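PDB 3HV0: tryptophanyl-tRNA synthetase from Cryptosporidium parvum Iowa II, which probably charges tRNA(Trp) with L-tryptophan at the expense of ATP, here as the C-terminal portion holding the class I catalytic domain and the helices after it. Local coordinates for residues A[28-39]-A[56-67]; A[136-144]-A[365-374]. One frame throughout, in Å; residues are numbered along the deposited sequence.

Contact 1 (A[28-39]-A[56-67])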
loop_
_atom_site.group_PDB
_atom_site.type_symbol
_atom_site.label_atom_id
_atom_site.label_comp_id
_atom_site.label_asym_id
_atom_site.label_seq_id
_atom_site.Cartn_x
_atom_site.Cartn_y
_atom_site.Cartn_z
ATOM N N CYS A 28 -10.875 -13.250 24.447
ATOM C CA CYS A 28 -11.118 -11.991 25.146
ATOM C C CYS A 28 -11.339 -12.241 26.624
ATOM O O CYS A 28 -11.458 -13.379 27.052
ATOM C CB CYS A 28 -12.325 -11.258 24.554
ATOM S SG CYS A 28 -12.270 -11.092 22.745
ATOM N N LYS A 29 -11.360 -11.162 27.393
ATOM C CA LYS A 29 -11.696 -11.200 28.810
ATOM C C LYS A 29 -12.851 -10.230 29.043
ATOM O O LYS A 29 -12.922 -9.190 28.406
ATOM C CB LYS A 29 -10.489 -10.780 29.659
ATOM C CG LYS A 29 -9.657 -11.933 30.195
ATOM C CD LYS A 29 -8.169 -11.584 30.283
ATOM C CE LYS A 29 -7.318 -12.814 30.660
ATOM N NZ LYS A 29 -5.988 -12.846 29.951
ATOM N N LEU A 30 -13.753 -10.571 29.950
ATOM C CA LEU A 30 -14.774 -9.631 30.370
ATOM C C LEU A 30 -14.192 -8.616 31.349
ATOM O O LEU A 30 -13.320 -8.927 32.158
ATOM C CB LEU A 30 -15.972 -10.349 30.974
ATOM C CG LEU A 30 -17.128 -10.596 30.008
ATOM C CD1 LEU A 30 -16.653 -11.197 28.704
ATOM C CD2 LEU A 30 -18.183 -11.473 30.668
ATOM N N ILE A 31 -14.698 -7.393 31.257
ATOM C CA ILE A 31 -14.215 -6.266 32.031
ATOM C C ILE A 31 -14.756 -6.438 33.448
ATOM O O ILE A 31 -15.958 -6.624 33.643
ATOM C CB ILE A 31 -14.670 -4.928 31.380
ATOM C CG1 ILE A 31 -14.057 -4.771 29.973
ATOM C CG2 ILE A 31 -14.266 -3.745 32.221
ATOM C CD1 ILE A 31 -14.593 -3.600 29.178
ATOM N N THR A 32 -13.866 -6.418 34.431
ATOM C CA THR A 32 -14.237 -6.741 35.799
ATOM C C THR A 32 -14.471 -5.487 36.624
ATOM O O THR A 32 -13.902 -4.443 36.360
ATOM C CB THR A 32 -13.143 -7.591 36.477
ATOM O OG1 THR A 32 -11.916 -6.857 36.527
ATOM C CG2 THR A 32 -12.913 -8.875 35.714
ATOM N N LYS A 33 -15.315 -5.598 37.641
ATOM C CA LYS A 33 -15.546 -4.481 38.546
ATOM C C LYS A 33 -14.221 -4.011 39.118
ATOM O O LYS A 33 -13.956 -2.813 39.159
ATOM C CB LYS A 33 -16.538 -4.835 39.656
ATOM C CG LYS A 33 -17.979 -4.418 39.328
ATOM C CD LYS A 33 -18.830 -4.256 40.570
ATOM C CE LYS A 33 -20.097 -3.454 40.282
ATOM N NZ LYS A 33 -21.075 -4.202 39.449
ATOM N N ASP A 34 -13.381 -4.960 39.521
ATOM C CA ASP A 34 -12.036 -4.634 39.961
ATOM C C ASP A 34 -11.364 -3.732 38.928
ATOM O O ASP A 34 -10.947 -2.622 39.239
ATOM C CB ASP A 34 -11.227 -5.909 40.196
ATOM C CG ASP A 34 -11.716 -6.705 41.412
ATOM O OD1 ASP A 34 -12.675 -6.262 42.086
ATOM O OD2 ASP A 34 -11.136 -7.782 41.697
ATOM N N MET A 35 -11.294 -4.186 37.687
ATOM C CA MET A 35 -10.707 -3.365 36.633
ATOM C C MET A 35 -11.331 -1.974 36.560
ATOM O O MET A 35 -10.617 -0.992 36.349
ATOM C CB MET A 35 -10.857 -4.031 35.270
ATOM C CG MET A 35 -9.623 -4.688 34.766
ATOM S SD MET A 35 -9.992 -5.450 33.184
ATOM C CE MET A 35 -10.462 -7.092 33.764
ATOM N N ILE A 36 -12.654 -1.893 36.707
ATOM C CA ILE A 36 -13.370 -0.617 36.565
ATOM C C ILE A 36 -13.131 0.268 37.776
ATOM O O ILE A 36 -12.828 1.452 37.639
ATOM C CB ILE A 36 -14.882 -0.814 36.362
ATOM C CG1 ILE A 36 -15.155 -1.536 35.039
ATOM C CG2 ILE A 36 -15.596 0.533 36.362
ATOM C CD1 ILE A 36 -16.561 -2.070 34.923
ATOM N N GLU A 37 -13.272 -0.309 38.962
ATOM C CA GLU A 37 -12.926 0.395 40.186
ATOM C C GLU A 37 -11.466 0.862 40.093
ATOM O O GLU A 37 -11.166 1.996 40.465
ATOM C CB GLU A 37 -13.145 -0.500 41.418
ATOM C CG GLU A 37 -12.992 0.224 42.751
ATOM C CD GLU A 37 -13.014 -0.710 43.970
ATOM O OE1 GLU A 37 -12.646 -1.899 43.847
ATOM O OE2 GLU A 37 -13.382 -0.240 45.067
ATOM N N ARG A 38 -10.579 0.013 39.553
ATOM C CA ARG A 38 -9.131 0.303 39.530
ATOM C C ARG A 38 -8.857 1.579 38.758
ATOM O O ARG A 38 -7.974 2.355 39.118
ATOM C CB ARG A 38 -8.321 -0.885 38.977
ATOM C CG ARG A 38 -6.793 -0.638 38.806
ATOM C CD ARG A 38 -5.951 -1.933 38.962
ATOM N NE ARG A 38 -4.716 -1.937 38.171
ATOM C CZ ARG A 38 -4.529 -2.625 37.036
ATOM N NH1 ARG A 38 -5.497 -3.393 36.524
ATOM N NH2 ARG A 38 -3.364 -2.544 36.392
ATOM N N MET A 39 -9.663 1.794 37.725
ATOM C CA MET A 39 -9.590 2.975 36.884
ATOM C C MET A 39 -10.093 4.247 37.566
ATOM O O MET A 39 -9.353 5.226 37.648
ATOM C CB MET A 39 -10.393 2.724 35.605
ATOM C CG MET A 39 -10.813 3.965 34.878
ATOM S SD MET A 39 -10.929 3.608 33.145
ATOM C CE MET A 39 -10.961 5.288 32.520
ATOM N N PHE A 56 -19.380 -1.571 26.593
ATOM C CA PHE A 56 -17.998 -2.008 26.459
ATOM C C PHE A 56 -17.825 -3.081 27.514
ATOM O O PHE A 56 -17.729 -2.778 28.715
ATOM C CB PHE A 56 -17.002 -0.859 26.660
ATOM C CG PHE A 56 -16.742 -0.068 25.418
ATOM C CD1 PHE A 56 -17.544 1.014 25.083
ATOM C CD2 PHE A 56 -15.727 -0.436 24.547
ATOM C CE1 PHE A 56 -17.312 1.727 23.908
ATOM C CE2 PHE A 56 -15.490 0.274 23.386
ATOM C CZ PHE A 56 -16.278 1.363 23.069
ATOM N N LEU A 57 -17.841 -4.336 27.070
ATOM C CA LEU A 57 -17.868 -5.481 27.980
ATOM C C LEU A 57 -16.575 -6.290 28.016
ATOM O O LEU A 57 -16.390 -7.103 28.907
ATOM C CB LEU A 57 -19.023 -6.417 27.630
ATOM C CG LEU A 57 -19.285 -6.881 26.190
ATOM C CD1 LEU A 57 -18.139 -6.668 25.233
ATOM C CD2 LEU A 57 -19.692 -8.333 26.159
ATOM N N SER A 58 -15.680 -6.040 27.061
ATOM C CA SER A 58 -14.619 -6.973 26.739
ATOM C C SER A 58 -13.294 -6.248 26.505
ATOM O O SER A 58 -13.294 -5.068 26.159
ATOM C CB SER A 58 -15.030 -7.753 25.493
ATOM O OG SER A 58 -14.443 -9.027 25.495
ATOM N N HIS A 59 -12.175 -6.952 26.708
ATOM C CA HIS A 59 -10.848 -6.373 26.485
ATOM C C HIS A 59 -9.743 -7.397 26.204
ATOM O O HIS A 59 -9.894 -8.585 26.445
ATOM C CB HIS A 59 -10.443 -5.536 27.682
ATOM C CG HIS A 59 -10.075 -6.348 28.886
ATOM N ND1 HIS A 59 -8.777 -6.468 29.335
ATOM C CD2 HIS A 59 -10.832 -7.104 29.715
ATOM C CE1 HIS A 59 -8.757 -7.248 30.399
ATOM N NE2 HIS A 59 -9.988 -7.650 30.646
ATOM N N ARG A 60 -8.637 -6.898 25.664
ATOM C CA ARG A 60 -7.348 -7.589 25.635
ATOM C C ARG A 60 -6.290 -6.667 26.227
ATOM O O ARG A 60 -6.044 -5.587 25.710
ATOM C CB ARG A 60 -6.954 -7.927 24.203
ATOM C CG ARG A 60 -7.972 -8.763 23.499
ATOM C CD ARG A 60 -7.494 -9.296 22.152
ATOM N NE ARG A 60 -7.875 -10.706 22.054
ATOM C CZ ARG A 60 -8.345 -11.312 20.969
ATOM N NH1 ARG A 60 -8.495 -10.652 19.830
ATOM N NH2 ARG A 60 -8.656 -12.598 21.025
ATOM N N ASP A 61 -5.692 -7.096 27.331
ATOM C CA ASP A 61 -4.592 -6.385 27.991
ATOM C C ASP A 61 -4.898 -4.922 28.277
ATOM O O ASP A 61 -3.992 -4.082 28.214
ATOM C CB ASP A 61 -3.289 -6.496 27.175
ATOM C CG ASP A 61 -2.723 -7.911 27.146
ATOM O OD1 ASP A 61 -3.159 -8.784 27.913
ATOM O OD2 ASP A 61 -1.823 -8.157 26.338
ATOM N N PHE A 62 -6.165 -4.621 28.565
ATOM C CA PHE A 62 -6.541 -3.324 29.113
ATOM C C PHE A 62 -5.886 -3.135 30.481
ATOM O O PHE A 62 -5.554 -2.027 30.849
ATOM C CB PHE A 62 -8.063 -3.200 29.228
ATOM C CG PHE A 62 -8.537 -1.875 29.801
ATOM C CD1 PHE A 62 -8.384 -0.693 29.091
ATOM C CD2 PHE A 62 -9.145 -1.822 31.042
ATOM C CE1 PHE A 62 -8.812 0.509 29.613
ATOM C CE2 PHE A 62 -9.582 -0.613 31.571
ATOM C CZ PHE A 62 -9.405 0.551 30.863
ATOM N N GLU A 63 -5.685 -4.214 31.226
ATOM C CA GLU A 63 -4.979 -4.117 32.528
ATOM C C GLU A 63 -3.522 -3.627 32.354
ATOM O O GLU A 63 -2.981 -2.979 33.231
ATOM C CB GLU A 63 -5.079 -5.425 33.352
ATOM C CG GLU A 63 -4.188 -6.600 32.922
ATOM C CD GLU A 63 -4.540 -7.175 31.565
ATOM O OE1 GLU A 63 -5.670 -6.913 31.084
ATOM O OE2 GLU A 63 -3.673 -7.881 30.979
ATOM N N LYS A 64 -2.922 -3.876 31.192
ATOM C CA LYS A 64 -1.600 -3.318 30.882
ATOM C C LYS A 64 -1.625 -1.788 30.800
ATOM O O LYS A 64 -0.701 -1.140 31.274
ATOM C CB LYS A 64 -1.046 -3.901 29.571
ATOM N N ILE A 65 -2.684 -1.218 30.222
ATOM C CA ILE A 65 -2.807 0.248 30.119
ATOM C C ILE A 65 -2.860 0.929 31.501
ATOM O O ILE A 65 -2.218 1.964 31.739
ATOM C CB ILE A 65 -4.052 0.666 29.324
ATOM C CG1 ILE A 65 -3.832 0.437 27.819
ATOM C CG2 ILE A 65 -4.385 2.134 29.572
ATOM C CD1 ILE A 65 -3.626 -0.986 27.463
ATOM N N LEU A 66 -3.631 0.341 32.410
ATOM C CA LEU A 66 -3.759 0.874 33.744
ATOM C C LEU A 66 -2.434 0.706 34.487
ATOM O O LEU A 66 -2.072 1.558 35.302
ATOM C CB LEU A 66 -4.895 0.169 34.498
ATOM C CG LEU A 66 -6.298 0.254 33.876
ATOM C CD1 LEU A 66 -7.289 -0.628 34.625
ATOM C CD2 LEU A 66 -6.770 1.697 33.873
ATOM N N ASP A 67 -1.717 -0.391 34.207
ATOM C CA ASP A 67 -0.388 -0.619 34.798
ATOM C C ASP A 67 0.514 0.540 34.399
ATOM O O ASP A 67 1.186 1.150 35.246
ATOM C CB ASP A 67 0.241 -1.946 34.319
ATOM C CG ASP A 67 -0.301 -3.179 35.056
ATOM O OD1 ASP A 67 -0.854 -3.063 36.177
ATOM O OD2 ASP A 67 -0.155 -4.291 34.510
#

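Contact 2 (A[136-144]-A[365-374])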
loop_
_atom_site.group_PDB
_atom_site.type_symbol
_atom_site.label_atom_id
_atom_site.label_comp_id
_atom_site.label_asym_id
_atom_site.label_seq_id
_atom_site.Cartn_x
_atom_site.Cartn_y
_atom_site.Cartn_z
ATOM N N TYR A 136 -14.337 13.032 4.418
ATOM C CA TYR A 136 -14.200 14.391 4.951
ATOM C C TYR A 136 -15.448 14.867 5.680
ATOM O O TYR A 136 -15.341 15.553 6.695
ATOM C CB TYR A 136 -13.690 15.396 3.904
ATOM C CG TYR A 136 -12.187 15.523 4.034
ATOM C CD1 TYR A 136 -11.587 16.660 4.575
ATOM C CD2 TYR A 136 -11.364 14.452 3.696
ATOM C CE1 TYR A 136 -10.183 16.729 4.728
ATOM C CE2 TYR A 136 -9.979 14.514 3.833
ATOM C CZ TYR A 136 -9.398 15.640 4.351
ATOM O OH TYR A 136 -8.028 15.635 4.470
ATOM N N GLU A 137 -16.618 14.478 5.196
ATOM C CA GLU A 137 -17.848 14.809 5.904
ATOM C C GLU A 137 -17.901 14.062 7.218
ATOM O O GLU A 137 -18.237 14.635 8.259
ATOM C CB GLU A 137 -19.073 14.478 5.060
ATOM C CG GLU A 137 -19.204 15.319 3.805
ATOM C CD GLU A 137 -19.348 16.790 4.103
ATOM O OE1 GLU A 137 -19.869 17.133 5.174
ATOM O OE2 GLU A 137 -18.938 17.608 3.258
ATOM N N ASN A 138 -17.558 12.778 7.163
ATOM C CA ASN A 138 -17.437 11.948 8.376
ATOM C C ASN A 138 -16.532 12.557 9.453
ATOM O O ASN A 138 -16.864 12.475 10.630
ATOM C CB ASN A 138 -16.944 10.552 8.019
ATOM C CG ASN A 138 -18.033 9.675 7.394
ATOM O OD1 ASN A 138 -17.874 8.463 7.333
ATOM N ND2 ASN A 138 -19.140 10.278 6.927
ATOM N N MET A 139 -15.414 13.174 9.055
ATOM C CA MET A 139 -14.524 13.866 10.005
ATOM C C MET A 139 -15.242 14.937 10.800
ATOM O O MET A 139 -14.983 15.093 11.995
ATOM C CB MET A 139 -13.351 14.559 9.304
ATOM C CG MET A 139 -12.372 13.628 8.656
ATOM S SD MET A 139 -10.800 14.398 8.231
ATOM C CE MET A 139 -10.649 15.556 9.597
ATOM N N LYS A 140 -16.112 15.683 10.127
ATOM C CA LYS A 140 -16.910 16.714 10.778
ATOM C C LYS A 140 -17.798 16.123 11.880
ATOM O O LYS A 140 -17.897 16.679 12.988
ATOM C CB LYS A 140 -17.787 17.462 9.757
ATOM C CG LYS A 140 -17.021 18.241 8.705
ATOM C CD LYS A 140 -17.943 18.802 7.628
ATOM C CE LYS A 140 -17.255 19.949 6.885
ATOM N NZ LYS A 140 -18.026 20.469 5.717
ATOM N N ASP A 141 -18.460 15.016 11.570
ATOM C CA ASP A 141 -19.250 14.317 12.574
ATOM C C ASP A 141 -18.340 13.847 13.700
ATOM O O ASP A 141 -18.728 13.845 14.856
ATOM C CB ASP A 141 -19.922 13.073 11.989
ATOM C CG ASP A 141 -20.912 13.377 10.889
ATOM O OD1 ASP A 141 -21.141 12.470 10.050
ATOM O OD2 ASP A 141 -21.475 14.485 10.864
ATOM N N ILE A 142 -17.137 13.396 13.343
ATOM C CA ILE A 142 -16.213 12.877 14.347
ATOM C C ILE A 142 -15.752 14.013 15.254
ATOM O O ILE A 142 -15.815 13.884 16.480
ATOM C CB ILE A 142 -15.040 12.109 13.722
ATOM C CG1 ILE A 142 -15.551 10.774 13.178
ATOM C CG2 ILE A 142 -13.925 11.860 14.754
ATOM C CD1 ILE A 142 -14.590 10.035 12.291
ATOM N N ILE A 143 -15.350 15.134 14.660
ATOM C CA ILE A 143 -14.899 16.307 15.434
ATOM C C ILE A 143 -16.034 16.884 16.287
ATOM O O ILE A 143 -15.801 17.420 17.381
ATOM C CB ILE A 143 -14.318 17.402 14.515
ATOM C CG1 ILE A 143 -13.027 16.908 13.857
ATOM C CG2 ILE A 143 -14.040 18.691 15.284
ATOM C CD1 ILE A 143 -12.681 17.630 12.587
ATOM N N ALA A 144 -17.263 16.747 15.794
ATOM C CA ALA A 144 -18.449 17.211 16.529
ATOM C C ALA A 144 -18.681 16.503 17.874
ATOM O O ALA A 144 -19.528 16.926 18.630
ATOM C CB ALA A 144 -19.706 17.106 15.643
ATOM N N ASN A 365 -22.931 21.311 17.002
ATOM C CA ASN A 365 -21.476 21.151 17.114
ATOM C C ASN A 365 -20.832 20.948 15.748
ATOM O O ASN A 365 -19.701 21.365 15.523
ATOM C CB ASN A 365 -21.110 19.959 17.994
ATOM C CG ASN A 365 -21.357 20.206 19.463
ATOM O OD1 ASN A 365 -21.456 21.344 19.915
ATOM N ND2 ASN A 365 -21.454 19.127 20.224
ATOM N N ARG A 366 -21.554 20.301 14.841
ATOM C CA ARG A 366 -21.080 20.107 13.468
ATOM C C ARG A 366 -21.081 21.399 12.648
ATOM O O ARG A 366 -20.227 21.563 11.772
ATOM C CB ARG A 366 -21.922 19.057 12.748
ATOM C CG ARG A 366 -21.245 18.493 11.526
ATOM C CD ARG A 366 -22.197 17.669 10.687
ATOM N NE ARG A 366 -21.449 16.906 9.694
ATOM C CZ ARG A 366 -21.162 17.304 8.459
ATOM N NH1 ARG A 366 -21.575 18.472 8.008
ATOM N NH2 ARG A 366 -20.463 16.502 7.662
ATOM N N GLU A 367 -22.017 22.315 12.927
ATOM C CA GLU A 367 -22.045 23.600 12.212
ATOM C C GLU A 367 -20.799 24.437 12.491
ATOM O O GLU A 367 -20.472 25.310 11.702
ATOM C CB GLU A 367 -23.267 24.458 12.551
ATOM C CG GLU A 367 -24.611 23.779 12.494
ATOM C CD GLU A 367 -25.774 24.739 12.706
ATOM O OE1 GLU A 367 -25.988 25.622 11.857
ATOM O OE2 GLU A 367 -26.487 24.611 13.724
ATOM N N ALA A 368 -20.123 24.174 13.611
ATOM C CA ALA A 368 -18.912 24.907 13.993
ATOM C C ALA A 368 -17.647 24.312 13.398
ATOM O O ALA A 368 -16.551 24.661 13.813
ATOM C CB ALA A 368 -18.782 24.956 15.503
ATOM N N ILE A 369 -17.788 23.422 12.427
ATOM C CA ILE A 369 -16.648 22.729 11.865
ATOM C C ILE A 369 -16.440 23.151 10.414
ATOM O O ILE A 369 -17.222 22.800 9.540
ATOM C CB ILE A 369 -16.840 21.199 11.959
ATOM C CG1 ILE A 369 -17.253 20.833 13.384
ATOM C CG2 ILE A 369 -15.578 20.459 11.527
ATOM C CD1 ILE A 369 -17.079 19.396 13.716
ATOM N N ASN A 370 -15.364 23.896 10.180
ATOM C CA ASN A 370 -14.962 24.355 8.847
ATOM C C ASN A 370 -13.608 23.735 8.466
ATOM O O ASN A 370 -13.009 23.025 9.274
ATOM C CB ASN A 370 -14.903 25.890 8.819
ATOM C CG ASN A 370 -14.039 26.460 9.928
ATOM O OD1 ASN A 370 -13.027 25.874 10.298
ATOM N ND2 ASN A 370 -14.441 27.597 10.473
ATOM N N ASP A 371 -13.130 24.003 7.252
ATOM C CA ASP A 371 -11.839 23.472 6.786
ATOM C C ASP A 371 -10.663 23.890 7.660
ATOM O O ASP A 371 -9.668 23.193 7.731
ATOM C CB ASP A 371 -11.556 23.892 5.345
ATOM C CG ASP A 371 -12.451 23.202 4.353
ATOM O OD1 ASP A 371 -12.975 22.126 4.694
ATOM O OD2 ASP A 371 -12.632 23.734 3.234
ATOM N N ASP A 372 -10.784 25.019 8.339
ATOM C CA ASP A 372 -9.729 25.462 9.226
ATOM C C ASP A 372 -9.657 24.614 10.484
ATOM O O ASP A 372 -8.570 24.393 11.026
ATOM C CB ASP A 372 -9.918 26.914 9.625
ATOM C CG ASP A 372 -8.650 27.526 10.136
ATOM O OD1 ASP A 372 -7.628 27.410 9.411
ATOM O OD2 ASP A 372 -8.673 28.117 11.245
ATOM N N VAL A 373 -10.817 24.176 10.964
ATOM C CA VAL A 373 -10.875 23.315 12.127
ATOM C C VAL A 373 -10.370 21.947 11.741
ATOM O O VAL A 373 -9.556 21.355 12.444
ATOM C CB VAL A 373 -12.293 23.222 12.688
ATOM C CG1 VAL A 373 -12.372 22.115 13.709
ATOM C CG2 VAL A 373 -12.697 24.561 13.306
ATOM N N ILE A 374 -10.837 21.457 10.600
ATOM C CA ILE A 374 -10.380 20.170 10.079
ATOM C C ILE A 374 -8.866 20.143 10.024
ATOM O O ILE A 374 -8.258 19.227 10.554
ATOM C CB ILE A 374 -10.960 19.879 8.697
ATOM C CG1 ILE A 374 -12.448 19.536 8.835
ATOM C CG2 ILE A 374 -10.214 18.726 8.034
ATOM C CD1 ILE A 374 -13.205 19.491 7.534
#

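Contact 1 (A[28-39]-A[56-67])
K29 and H59 form an antiparallel hydrogen-bonded pair, and L30 with S58 the non-hydrogen-bonded pair next to it. K29 N donates to H59 O at 3.1 Å, and H59 N returns a bond to K29 O. The same K29 O is also reached by S58 OG, which lies well above its carbonyl plane. I31 N closes the series on L57 O at 2.9 Å. I31 CD1 lies against the F56-S58 backbone.

Two methionines set their sulfur against rings. M35 SD lies over the face of the H59 imidazole, 3.7 Å from the ring centroid and 29° off the ring normal. It also comes to the edge of the F62 ring. H59 ND1 accepts from F62 N in the ring plane, at 3.3 Å, which should help to set the turn of the ring. M39 SD stands at the F62 edge, a Met-aromatic contact with SD 4.1 Å from CZ.

The charged contact lies on the helices. R38 points its extended chain, CG opposite the backbone N (chi1 175°), at helix 62-70. Its NH2 makes a salt bridge with D67 OD1 at 2.6 Å and donates to E63 O on a lone pair. L66 CB packs over one guanidinium face. R38 NE pairs with E70.

Helical segments 33-39 and 62-67 run at 26°, and their axes approach to 10.9 Å. Strand 56-60 joins outermost strand 29-30 to strand 250-254. There I31 touches I252, and a classic beta bulge sets both L57 and S58 opposite H253. M39 and L66 pack on F106 of helix 93-106.

Contact 2 (A[136-144]-A[365-374])
The last turns of helix 128-143 pack against the junction between helices 344-367 and 371-378, through salt bridges round R366 and an apolar patch.

A chi1 of -162° turns the straight R366 chain back along the helix toward E137. Its NH2 meets E137 OE1 at 2.6 Å in a nearly straight bond, 175° at the hydrogen. The carboxylate uses its anti lone pair and lies nearly coplanar with the guanidinium. NH2 also donates to E137 O at 3.0 Å, from above that carbonyl plane. NE makes a salt bridge with D141 OD2 at 2.7 Å. Here it comes from above the carboxylate plane, and the two planes are 54° apart. The K140 chain lies over one guanidinium face. D141 OD1 is held by the backbone N of L88, which should help position this carboxylate for R366.

The apolar part centres on I369 and I374. I369 CD1 meets I143 CG2 at 3.5 Å and also touches A144 CB. I374 is a knob among Y136, M139, K140 and I143. Its CG2 packs on M139 CE at 3.6 Å and on Y136 CE1. Y136 OH itself bonds to E159.

N370 N-caps helix 371-378 through OD1, which accepts from V373 N. M139 and I143 also touch I154 of strand 152-156. The contact therefore joins the C-terminal helices to a helix flanking the parallel strands of the Rossmann-type class I catalytic fold.

Contact 1 is complete by residue 67, well ahead of residue 136, where contact 2 starts. Their centres are 32 Å apart, with the middle of the chain between them, and the nearest atoms are about 14 Å apart. The two do not touch. They are related through the mixed sheet. Strands 29-30 and 56-60 of contact 1 belong to one end of it. Helix 128-143 of contact 2 packs on strand 152-156, the outermost strand at the other end. Bound tryptophan is about 9 Å from the F56 side chain and about 13 Å from that of M139. Contact 1 ties two N-terminal strand-helix units together; contact 2 ties the C-terminal helices to the catalytic fold.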